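Local coordinates for OmpA family protein (Escherichia coli, PDB 5M38) that probably binds the peptidoglycan cell wall through its OmpA-like domain, as part of the TagL component of a type VI secretion system, at residues L27-L31 with V68-M72; G46-N50 with G89-P93. The contacts are given in a common frame with arbitrary orientation. Residue numbers count along the deposited sequence, not the author numbering.

Overall arrangement
An OmpA-like domain stacks helices on one mixed sheet, and the two contacts illustrate how differently its parts are joined. Contact 1 packs helix 24-36 against helix 54-74 through apolar side chains, without a hydrogen bond between its segments; it is partly buried, with Val-28 at the exposed edge. Contact 2, mostly buried, joins the C-terminal part of strand 42-47 and the residues after it to the loop that follows strand 83-89, relying on backbone polar groups and a water. The centres of contact 1 and contact 2 lie about 20 Å apart, on opposite sides of the chain's centre. Along the chain their segments alternate, with strand 42-47 linking helix 24-36 to helix 54-74.

Contact 1: residues L27-L31 with V68-M72; sequences LVNAL and VRDWM
In the alpha/beta OmpA-like domain, helices 24-36 and 54-74 cross at a steep angle, and this contact is part of their apolar interface. Both segments are regular alpha-helix; the segment axes approach to 11.0 Å and cross at -67°, with Leu-31 and Met-72 closest in backbone (CA-CA 6.7 Å). Val-68 comes first, its CG1 lying 4.2 Å from Leu-27 CD2, while it also packs on Val-109 and Ile-111 of the sheet. One turn on, Trp-71 (chi1 t, chi2 93°) has its CA-to-CB bond directed toward 27-31, and its indole lies against Leu-27 (chi1 m, chi2 t). Leu-27 CB sits over the face of the six-membered ring, 3.5 Å from its centroid and 5° off the normal, a CH-pi contact; Leu-31 (chi1 t, chi2 p) brings CD2 within 3.7 Å of Trp-71 CZ3. Met-72, with chi1 m, chi2 m and chi3 t, fills the space between the helices, its SD 4.0 Å from Leu-31 CB. Its terminal methyl CE finishes 3.8 Å from Ala-30 CB and 3.9 Å from Leu-27 CD2.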
loop_
_atom_site.group_PDB
_atom_site.type_symbol
_atom_site.label_atom_id
_atom_site.label_comp_id
_atom_site.label_asym_id
_atom_site.label_seq_id
_atom_site.Cartn_x
_atom_site.Cartn_y
_atom_site.Cartn_z
ATOM N N LEU A 27 0.277 -10.537 0.187
ATOM C CA LEU A 27 -0.803 -10.092 1.050
ATOM C C LEU A 27 -0.952 -10.997 2.263
ATOM O O LEU A 27 -1.167 -10.490 3.369
ATOM C CB LEU A 27 -2.106 -9.959 0.263
ATOM C CG LEU A 27 -2.109 -8.852 -0.798
ATOM C CD1 LEU A 27 -3.141 -9.142 -1.850
ATOM C CD2 LEU A 27 -2.277 -7.437 -0.192
ATOM N N VAL A 28 -0.752 -12.315 2.075
ATOM C CA VAL A 28 -0.883 -13.281 3.155
ATOM C C VAL A 28 0.265 -13.117 4.213
ATOM O O VAL A 28 -0.042 -13.105 5.411
ATOM C CB VAL A 28 -1.111 -14.728 2.654
ATOM C CG1 VAL A 28 0.089 -15.311 1.951
ATOM C CG2 VAL A 28 -1.576 -15.637 3.780
ATOM N N ASN A 29 1.536 -12.878 3.794
ATOM C CA ASN A 29 2.601 -12.657 4.788
ATOM C C ASN A 29 2.404 -11.353 5.567
ATOM O O ASN A 29 2.687 -11.306 6.771
ATOM C CB ASN A 29 4.033 -12.806 4.272
ATOM C CG ASN A 29 4.417 -12.271 2.915
ATOM O OD1 ASN A 29 4.494 -11.050 2.672
ATOM N ND2 ASN A 29 4.723 -13.201 2.016
ATOM N N ALA A 30 1.854 -10.329 4.888
ATOM C CA ALA A 30 1.494 -9.043 5.481
ATOM C C ALA A 30 0.359 -9.223 6.510
ATOM O O ALA A 30 0.407 -8.591 7.562
ATOM C CB ALA A 30 1.063 -8.073 4.399
ATOM N N LEU A 31 -0.620 -10.117 6.223
ATOM C CA LEU A 31 -1.742 -10.451 7.108
ATOM C C LEU A 31 -1.296 -11.184 8.379
ATOM O O LEU A 31 -1.914 -11.001 9.426
ATOM C CB LEU A 31 -2.818 -11.247 6.345
ATOM C CG LEU A 31 -4.081 -11.699 7.083
ATOM C CD1 LEU A 31 -4.803 -10.542 7.709
ATOM C CD2 LEU A 31 -5.017 -12.350 6.139
ATOM N N VAL A 68 -5.861 -2.684 -0.789
ATOM C CA VAL A 68 -5.124 -3.484 0.200
ATOM C C VAL A 68 -5.949 -3.630 1.489
ATOM O O VAL A 68 -6.056 -4.751 2.004
ATOM C CB VAL A 68 -3.678 -2.974 0.426
ATOM C CG1 VAL A 68 -3.002 -3.690 1.602
ATOM C CG2 VAL A 68 -2.845 -3.130 -0.850
ATOM N N ARG A 69 -6.573 -2.534 1.976
ATOM C CA ARG A 69 -7.425 -2.566 3.171
ATOM C C ARG A 69 -8.590 -3.525 2.963
ATOM O O ARG A 69 -8.860 -4.331 3.854
ATOM C CB ARG A 69 -7.967 -1.172 3.538
ATOM C CG ARG A 69 -9.139 -1.260 4.530
ATOM C CD ARG A 69 -9.823 0.025 4.888
ATOM N NE ARG A 69 -10.260 0.821 3.734
ATOM C CZ ARG A 69 -11.312 0.523 2.995
ATOM N NH1 ARG A 69 -12.017 -0.564 3.250
ATOM N NH2 ARG A 69 -11.649 1.290 1.970
ATOM N N ASP A 70 -9.293 -3.423 1.796
ATOM C CA ASP A 70 -10.435 -4.269 1.439
ATOM C C ASP A 70 -10.084 -5.741 1.532
ATOM O O ASP A 70 -10.859 -6.505 2.100
ATOM C CB ASP A 70 -10.958 -3.939 0.035
ATOM C CG ASP A 70 -11.584 -2.569 -0.128
ATOM O OD1 ASP A 70 -11.821 -1.894 0.893
ATOM O OD2 ASP A 70 -11.842 -2.170 -1.277
ATOM N N TRP A 71 -8.900 -6.133 1.020
ATOM C CA TRP A 71 -8.399 -7.495 1.066
ATOM C C TRP A 71 -8.181 -7.897 2.511
ATOM O O TRP A 71 -8.620 -8.976 2.899
ATOM C CB TRP A 71 -7.089 -7.634 0.281
ATOM C CG TRP A 71 -6.685 -9.060 0.048
ATOM C CD1 TRP A 71 -6.988 -9.824 -1.037
ATOM C CD2 TRP A 71 -5.951 -9.912 0.947
ATOM N NE1 TRP A 71 -6.462 -11.084 -0.894
ATOM C CE2 TRP A 71 -5.812 -11.167 0.312
ATOM C CE3 TRP A 71 -5.381 -9.734 2.222
ATOM C CZ2 TRP A 71 -5.107 -12.230 0.893
ATOM C CZ3 TRP A 71 -4.678 -10.789 2.792
ATOM C CH2 TRP A 71 -4.551 -12.020 2.134
ATOM N N MET A 72 -7.472 -7.056 3.305
ATOM C CA MET A 72 -7.188 -7.363 4.711
ATOM C C MET A 72 -8.479 -7.524 5.510
ATOM O O MET A 72 -8.572 -8.391 6.370
ATOM C CB MET A 72 -6.283 -6.288 5.353
ATOM C CG MET A 72 -4.893 -6.170 4.738
ATOM S SD MET A 72 -3.917 -7.692 4.851
ATOM C CE MET A 72 -2.634 -7.327 3.650
#

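Contact 2: residues G46-N50 with G89-P93; sequences GHTDN and GESRP
This is a polar, backbone-led junction beside two adjacent parallel strands of the OmpA-like sheet: the chain of strand 42-47 continues into residues 48-50, which meet the loop that follows strand 83-89 at the sheet's edge. His-47 lies opposite Gly-89 (CA-CA 4.8 Å) and Asp-49 opposite Glu-90 (CA-CA 5.1 Å). His-47 and Thr-48 are extended, whereas Gly-89 has phi/psi of 66/-123, a positive phi readily adopted by a residue without a side chain, and the chain bends there. The bend presents Gly-89 O to Thr-48 N, which donates a nearly linear hydrogen bond of 2.8 Å (173°); His-47 CA adds a CA-H...O contact to Gly-89 O at 3.5 Å. One water extends this node, donating to Gly-89 O at 2.9 Å, accepting from Arg-92 N at 2.8 Å and bonding His-47 ND1 at 2.7 Å, with the His-47 ring set by chi1 m and chi2 -96°. Thr-48 takes chi1 p, and its OG1 donates to Asp-49 O at 3.0 Å. Farther along, Glu-90 (chi1 p, chi2 t) has CB 3.3 Å from Asp-49 O and OE1 3.4 Å from Asn-50 CB. The CA-to-CB bond of Asp-49 points away from residues 89-93, and its OD2 forms a salt bridge with Arg-107 NH1. One main-chain hydrogen bond and the shared water thus make the polar link, and the carboxylate faces elsewhere, consistent with the Asp of the TDN motif that binds peptidoglycan's diaminopimelate in OmpA-like relatives.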
loop_
_atom_site.group_PDB
_atom_site.type_symbol
_atom_site.label_atom_id
_atom_site.label_comp_id
_atom_site.label_asym_id
_atom_site.label_seq_id
_atom_site.Cartn_x
_atom_site.Cartn_y
_atom_site.Cartn_z
ATOM N N GLY A 46 -0.676 4.645 0.627
ATOM C CA GLY A 46 -0.352 4.444 -0.776
ATOM C C GLY A 46 0.591 5.514 -1.289
ATOM O O GLY A 46 0.441 6.691 -0.936
ATOM N N HIS A 47 1.593 5.113 -2.105
ATOM C CA HIS A 47 2.590 6.023 -2.690
ATOM C C HIS A 47 2.918 5.612 -4.113
ATOM O O HIS A 47 2.868 4.429 -4.448
ATOM C CB HIS A 47 3.912 6.014 -1.892
ATOM C CG HIS A 47 3.784 6.108 -0.404
ATOM N ND1 HIS A 47 3.888 7.317 0.246
ATOM C CD2 HIS A 47 3.591 5.133 0.509
ATOM C CE1 HIS A 47 3.759 7.047 1.531
ATOM N NE2 HIS A 47 3.551 5.743 1.735
ATOM N N THR A 48 3.307 6.604 -4.932
ATOM C CA THR A 48 3.744 6.511 -6.327
ATOM C C THR A 48 5.115 7.231 -6.458
ATOM O O THR A 48 5.640 7.764 -5.476
ATOM C CB THR A 48 2.708 7.214 -7.256
ATOM O OG1 THR A 48 2.783 8.619 -7.070
ATOM C CG2 THR A 48 1.269 6.754 -7.052
ATOM N N ASP A 49 5.659 7.287 -7.683
ATOM C CA ASP A 49 6.863 8.052 -8.028
ATOM C C ASP A 49 6.372 9.399 -8.648
ATOM O O ASP A 49 5.183 9.717 -8.518
ATOM C CB ASP A 49 7.747 7.248 -8.995
ATOM C CG ASP A 49 7.110 6.723 -10.277
ATOM O OD1 ASP A 49 5.954 7.093 -10.569
ATOM O OD2 ASP A 49 7.767 5.938 -10.986
ATOM N N ASN A 50 7.242 10.165 -9.335
ATOM C CA ASN A 50 6.830 11.450 -9.924
ATOM C C ASN A 50 6.364 11.355 -11.388
ATOM O O ASN A 50 6.020 12.374 -11.987
ATOM C CB ASN A 50 7.932 12.505 -9.766
ATOM C CG ASN A 50 9.226 12.168 -10.449
ATOM O OD1 ASN A 50 9.476 11.024 -10.857
ATOM N ND2 ASN A 50 10.098 13.153 -10.567
ATOM N N GLY A 89 0.574 9.980 -2.916
ATOM C CA GLY A 89 1.022 10.255 -4.273
ATOM C C GLY A 89 2.526 10.220 -4.366
ATOM O O GLY A 89 3.151 9.219 -4.010
ATOM N N GLU A 90 3.116 11.331 -4.819
ATOM C CA GLU A 90 4.562 11.484 -4.982
ATOM C C GLU A 90 5.202 12.264 -3.835
ATOM O O GLU A 90 6.397 12.568 -3.876
ATOM C CB GLU A 90 4.841 12.186 -6.313
ATOM C CG GLU A 90 4.329 13.614 -6.393
ATOM C CD GLU A 90 5.077 14.457 -7.400
ATOM O OE1 GLU A 90 5.150 14.044 -8.580
ATOM O OE2 GLU A 90 5.561 15.549 -7.020
ATOM N N SER A 91 4.385 12.609 -2.825
ATOM C CA SER A 91 4.701 13.483 -1.712
ATOM C C SER A 91 5.677 12.897 -0.660
ATOM O O SER A 91 6.396 13.700 -0.060
ATOM C CB SER A 91 3.409 13.975 -1.074
ATOM O OG SER A 91 3.318 13.760 0.323
ATOM N N ARG A 92 5.728 11.551 -0.433
ATOM C CA ARG A 92 6.624 10.950 0.579
ATOM C C ARG A 92 7.609 9.915 0.002
ATOM O O ARG A 92 7.501 8.725 0.340
ATOM C CB ARG A 92 5.845 10.338 1.777
ATOM C CG ARG A 92 4.838 11.244 2.500
ATOM C CD ARG A 92 5.472 12.280 3.404
ATOM N NE ARG A 92 4.463 13.064 4.120
ATOM C CZ ARG A 92 4.148 14.332 3.857
ATOM N NH1 ARG A 92 4.791 14.992 2.891
ATOM N NH2 ARG A 92 3.211 14.954 4.552
ATOM N N PRO A 93 8.615 10.320 -0.824
ATOM C CA PRO A 93 9.533 9.306 -1.377
ATOM C C PRO A 93 10.501 8.678 -0.376
ATOM O O PRO A 93 10.884 9.334 0.583
ATOM C CB PRO A 93 10.278 10.056 -2.485
ATOM C CG PRO A 93 10.175 11.460 -2.133
ATOM C CD PRO A 93 8.917 11.663 -1.359
HETATM O O HOH W 1 4.658 9.207 -1.542
#